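PDB 5MU5: uncharacterized protein from Magnetospirillum magneticum AMB-1, which probably transfers a sugar to flagellin as a Maf-family glycosyltransferase involved in the formation of bacterial flagella. Local coordinates for residues C203-R211 with M600-R611. Numbering follows the deposited sequence.
Sequences CPIVVDWTR and MAAMCYDYYVKR
Asp208 OD2 is gripped by two cations of 600-611, with Lys610 NZ 2.8 Å away on its anti lone pair and Arg611 NH1 on the syn side, tilted out of the carboxylate plane. This buried salt-bridge network, completed by Asp606, joins the Maf N-terminal domain to the helical bundle domain: the loop between helix 188-202 and strand 211-214 lies against the C-terminal end of helix 589-609. Arg611 meets the Asp208 carboxylate end-on with two nitrogens, NH1 to Asp208 OD2 in a nearly straight bond (170°) and NH2 to Asp208 OD1 at 2.9 Å, although the carboxylate and guanidinium planes are 41° apart. Asp208 lies in the type II turn Val207-Thr210, and with CG anti to its backbone N (chi1 177°) its carboxylate reaches the helix. Lysine here would probably lose both salt bridges and set a third positive charge beside Lys610 and Arg611. The orientation of the Arg611 guanidinium is fixed from several sides: Arg611 NH1 also donates to Tyr607 O at 2.9 Å, Arg611 NE to Gln114 O, and Tyr607 CE1 lies 3.2 Å above the guanidinium plane, over its centre. A bend at the last side-chain torsion turns Lys610 NZ back to Asp606 OD2, 2.6 Å away, and this shared ammonium probably offsets the repulsion between the two aspartates. The aliphatic part of Lys610 runs past Trp209 CB, while the indole NE1 bonds to Glu118 O and its ring makes a cation-pi contact with Arg79. Val206 CG1 packs across the Asp606 carboxylate. Towards the start of 600-611 the contact turns apolar: Ile205 crosses Met603 and Met600 at about right angles, its CG1 against Met603 CB and its CD1 3.9 Å from Met600 SD.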
loop_
_atom_site.group_PDB
_atom_site.type_symbol
_atom_site.label_atom_id
_atom_site.label_comp_id
_atom_site.label_asym_id
_atom_site.label_seq_id
_atom_site.Cartn_x
_atom_site.Cartn_y
_atom_site.Cartn_z
ATOM N N CYS A 203 7.178 10.140 6.015
ATOM C CA CYS A 203 8.323 9.577 5.321
ATOM C C CYS A 203 8.479 8.091 5.632
ATOM O O CYS A 203 9.296 7.691 6.474
ATOM C CB CYS A 203 9.575 10.301 5.752
ATOM S SG CYS A 203 10.874 9.956 4.590
ATOM N N PRO A 204 7.712 7.256 4.938
ATOM C CA PRO A 204 7.610 5.871 5.376
ATOM C C PRO A 204 8.917 5.084 5.294
ATOM O O PRO A 204 9.148 4.148 6.069
ATOM C CB PRO A 204 6.604 5.273 4.388
ATOM C CG PRO A 204 6.747 6.109 3.173
ATOM C CD PRO A 204 7.077 7.490 3.633
ATOM N N ILE A 205 9.783 5.474 4.375
ATOM C CA ILE A 205 10.892 4.611 4.062
ATOM C C ILE A 205 12.009 4.494 5.121
ATOM O O ILE A 205 12.673 3.466 5.174
ATOM C CB ILE A 205 11.458 4.966 2.671
ATOM C CG1 ILE A 205 11.968 3.696 1.996
ATOM C CG2 ILE A 205 12.506 6.079 2.761
ATOM C CD1 ILE A 205 10.967 2.551 1.948
ATOM N N VAL A 206 12.196 5.506 5.968
ATOM C CA VAL A 206 13.305 5.477 6.922
ATOM C C VAL A 206 12.867 5.230 8.338
ATOM O O VAL A 206 13.243 5.966 9.253
ATOM C CB VAL A 206 14.180 6.750 6.882
ATOM C CG1 VAL A 206 14.952 6.801 5.575
ATOM C CG2 VAL A 206 13.358 8.018 7.070
ATOM N N VAL A 207 12.114 4.159 8.543
ATOM C CA VAL A 207 11.702 3.833 9.900
ATOM C C VAL A 207 12.839 3.291 10.737
ATOM O O VAL A 207 12.693 3.194 11.933
ATOM C CB VAL A 207 10.547 2.810 9.960
ATOM C CG1 VAL A 207 9.271 3.466 9.475
ATOM C CG2 VAL A 207 10.877 1.529 9.189
ATOM N N ASP A 208 13.956 2.918 10.119
ATOM C CA ASP A 208 15.061 2.352 10.884
ATOM C C ASP A 208 15.516 3.263 12.034
ATOM O O ASP A 208 15.754 4.439 11.845
ATOM C CB ASP A 208 16.250 2.007 9.997
ATOM C CG ASP A 208 17.424 1.491 10.800
ATOM O OD1 ASP A 208 17.327 0.396 11.374
ATOM O OD2 ASP A 208 18.448 2.184 10.887
ATOM N N TRP A 209 15.622 2.682 13.224
ATOM C CA TRP A 209 16.141 3.352 14.415
ATOM C C TRP A 209 15.189 4.408 14.955
ATOM O O TRP A 209 15.596 5.322 15.680
ATOM C CB TRP A 209 17.539 3.907 14.172
ATOM C CG TRP A 209 18.439 3.937 15.394
ATOM C CD1 TRP A 209 19.063 5.030 15.933
ATOM C CD2 TRP A 209 18.805 2.820 16.220
ATOM N NE1 TRP A 209 19.794 4.659 17.041
ATOM C CE2 TRP A 209 19.649 3.305 17.230
ATOM C CE3 TRP A 209 18.518 1.456 16.185
ATOM C CZ2 TRP A 209 20.200 2.471 18.196
ATOM C CZ3 TRP A 209 19.065 0.632 17.158
ATOM C CH2 TRP A 209 19.880 1.140 18.143
ATOM N N THR A 210 13.915 4.271 14.603
ATOM C CA THR A 210 12.852 5.077 15.181
ATOM C C THR A 210 12.832 4.846 16.706
ATOM O O THR A 210 12.789 3.713 17.176
ATOM C CB THR A 210 11.482 4.674 14.572
ATOM O OG1 THR A 210 11.453 5.003 13.170
ATOM C CG2 THR A 210 10.311 5.359 15.284
ATOM N N ARG A 211 12.899 5.929 17.468
ATOM C CA ARG A 211 12.791 5.874 18.910
ATOM C C ARG A 211 11.340 5.635 19.300
ATOM O O ARG A 211 10.436 6.331 18.829
ATOM C CB ARG A 211 13.270 7.202 19.517
ATOM C CG ARG A 211 13.384 7.213 21.042
ATOM C CD ARG A 211 14.583 6.431 21.535
ATOM N NE ARG A 211 14.786 6.607 22.978
ATOM C CZ ARG A 211 15.475 7.601 23.542
ATOM N NH1 ARG A 211 16.036 8.551 22.797
ATOM N NH2 ARG A 211 15.591 7.650 24.867
ATOM N N MET A 600 14.012 3.106 -2.076
ATOM C CA MET A 600 14.644 1.919 -1.585
ATOM C C MET A 600 16.143 2.111 -1.465
ATOM O O MET A 600 16.751 1.589 -0.515
ATOM C CB MET A 600 14.339 0.752 -2.493
ATOM C CG MET A 600 12.886 0.388 -2.373
ATOM S SD MET A 600 12.470 0.047 -0.653
ATOM C CE MET A 600 13.275 -1.566 -0.527
ATOM N N ALA A 601 16.738 2.837 -2.419
ATOM C CA ALA A 601 18.144 3.170 -2.313
ATOM C C ALA A 601 18.382 3.986 -1.039
ATOM O O ALA A 601 19.308 3.715 -0.301
ATOM C CB ALA A 601 18.616 3.915 -3.537
ATOM N N ALA A 602 17.505 4.941 -0.755
ATOM C CA ALA A 602 17.624 5.772 0.453
ATOM C C ALA A 602 17.501 4.972 1.714
ATOM O O ALA A 602 18.197 5.240 2.684
ATOM C CB ALA A 602 16.605 6.890 0.461
ATOM N N MET A 603 16.623 3.991 1.697
ATOM C CA MET A 603 16.439 3.129 2.837
ATOM C C MET A 603 17.716 2.353 3.128
ATOM O O MET A 603 18.105 2.203 4.309
ATOM C CB MET A 603 15.335 2.137 2.554
ATOM C CG MET A 603 14.965 1.332 3.778
ATOM S SD MET A 603 14.235 -0.215 3.278
ATOM C CE MET A 603 15.765 -1.054 2.857
ATOM N N CYS A 604 18.340 1.844 2.057
ATOM C CA CYS A 604 19.604 1.093 2.132
ATOM C C CYS A 604 20.736 1.943 2.685
ATOM O O CYS A 604 21.345 1.579 3.682
ATOM C CB CYS A 604 19.998 0.527 0.757
ATOM S SG CYS A 604 18.858 -0.780 0.194
ATOM N N TYR A 605 21.005 3.098 2.091
ATOM C CA TYR A 605 22.093 3.886 2.629
ATOM C C TYR A 605 21.803 4.415 4.043
ATOM O O TYR A 605 22.700 4.500 4.860
ATOM C CB TYR A 605 22.562 4.977 1.667
ATOM C CG TYR A 605 21.650 6.140 1.390
ATOM C CD1 TYR A 605 21.397 7.127 2.353
ATOM C CD2 TYR A 605 21.114 6.306 0.117
ATOM C CE1 TYR A 605 20.586 8.212 2.058
ATOM C CE2 TYR A 605 20.319 7.393 -0.186
ATOM C CZ TYR A 605 20.058 8.343 0.791
ATOM O OH TYR A 605 19.260 9.426 0.522
ATOM N N ASP A 606 20.551 4.715 4.344
ATOM C CA ASP A 606 20.200 5.253 5.645
ATOM C C ASP A 606 20.495 4.233 6.745
ATOM O O ASP A 606 20.969 4.581 7.832
ATOM C CB ASP A 606 18.731 5.666 5.684
ATOM C CG ASP A 606 18.281 6.043 7.075
ATOM O OD1 ASP A 606 18.631 7.159 7.554
ATOM O OD2 ASP A 606 17.590 5.200 7.716
ATOM N N TYR A 607 20.211 2.971 6.452
ATOM C CA TYR A 607 20.462 1.904 7.380
ATOM C C TYR A 607 21.963 1.813 7.670
ATOM O O TYR A 607 22.382 1.766 8.830
ATOM C CB TYR A 607 19.937 0.567 6.832
ATOM C CG TYR A 607 20.184 -0.586 7.775
ATOM C CD1 TYR A 607 19.264 -0.912 8.760
ATOM C CD2 TYR A 607 21.355 -1.319 7.702
ATOM C CE1 TYR A 607 19.504 -1.956 9.644
ATOM C CE2 TYR A 607 21.606 -2.361 8.568
ATOM C CZ TYR A 607 20.675 -2.684 9.539
ATOM O OH TYR A 607 20.940 -3.724 10.409
ATOM N N TYR A 608 22.774 1.810 6.621
ATOM C CA TYR A 608 24.209 1.588 6.812
ATOM C C TYR A 608 25.006 2.788 7.330
ATOM O O TYR A 608 25.960 2.590 8.094
ATOM C CB TYR A 608 24.836 0.951 5.568
ATOM C CG TYR A 608 24.368 -0.488 5.372
ATOM C CD1 TYR A 608 24.827 -1.497 6.205
ATOM C CD2 TYR A 608 23.465 -0.833 4.362
ATOM C CE1 TYR A 608 24.413 -2.812 6.037
ATOM C CE2 TYR A 608 23.042 -2.136 4.196
ATOM C CZ TYR A 608 23.521 -3.121 5.034
ATOM O OH TYR A 608 23.121 -4.427 4.899
ATOM N N VAL A 609 24.628 4.020 6.965
ATOM C CA VAL A 609 25.381 5.179 7.474
ATOM C C VAL A 609 25.332 5.342 8.998
ATOM O O VAL A 609 26.288 5.837 9.595
ATOM C CB VAL A 609 24.963 6.545 6.877
ATOM C CG1 VAL A 609 25.349 6.624 5.439
ATOM C CG2 VAL A 609 23.484 6.814 7.064
ATOM N N LYS A 610 24.211 4.986 9.615
ATOM C CA LYS A 610 24.111 5.020 11.070
ATOM C C LYS A 610 25.000 3.975 11.758
ATOM O O LYS A 610 25.219 4.061 12.939
ATOM C CB LYS A 610 22.702 4.661 11.521
ATOM C CG LYS A 610 21.596 5.595 11.137
ATOM C CD LYS A 610 20.362 5.102 11.866
ATOM C CE LYS A 610 19.111 5.633 11.217
ATOM N NZ LYS A 610 18.790 4.859 9.987
ATOM N N ARG A 611 25.437 2.967 11.020
ATOM C CA ARG A 611 26.143 1.823 11.585
ATOM C C ARG A 611 27.593 1.738 11.137
ATOM O O ARG A 611 28.330 0.849 11.554
ATOM C CB ARG A 611 25.394 0.547 11.184
ATOM C CG ARG A 611 24.038 0.421 11.869
ATOM C CD ARG A 611 23.237 -0.753 11.338
ATOM N NE ARG A 611 21.969 -0.937 12.058
ATOM C CZ ARG A 611 20.893 -0.160 11.919
ATOM N NH1 ARG A 611 20.876 0.886 11.093
ATOM N NH2 ARG A 611 19.802 -0.444 12.598
#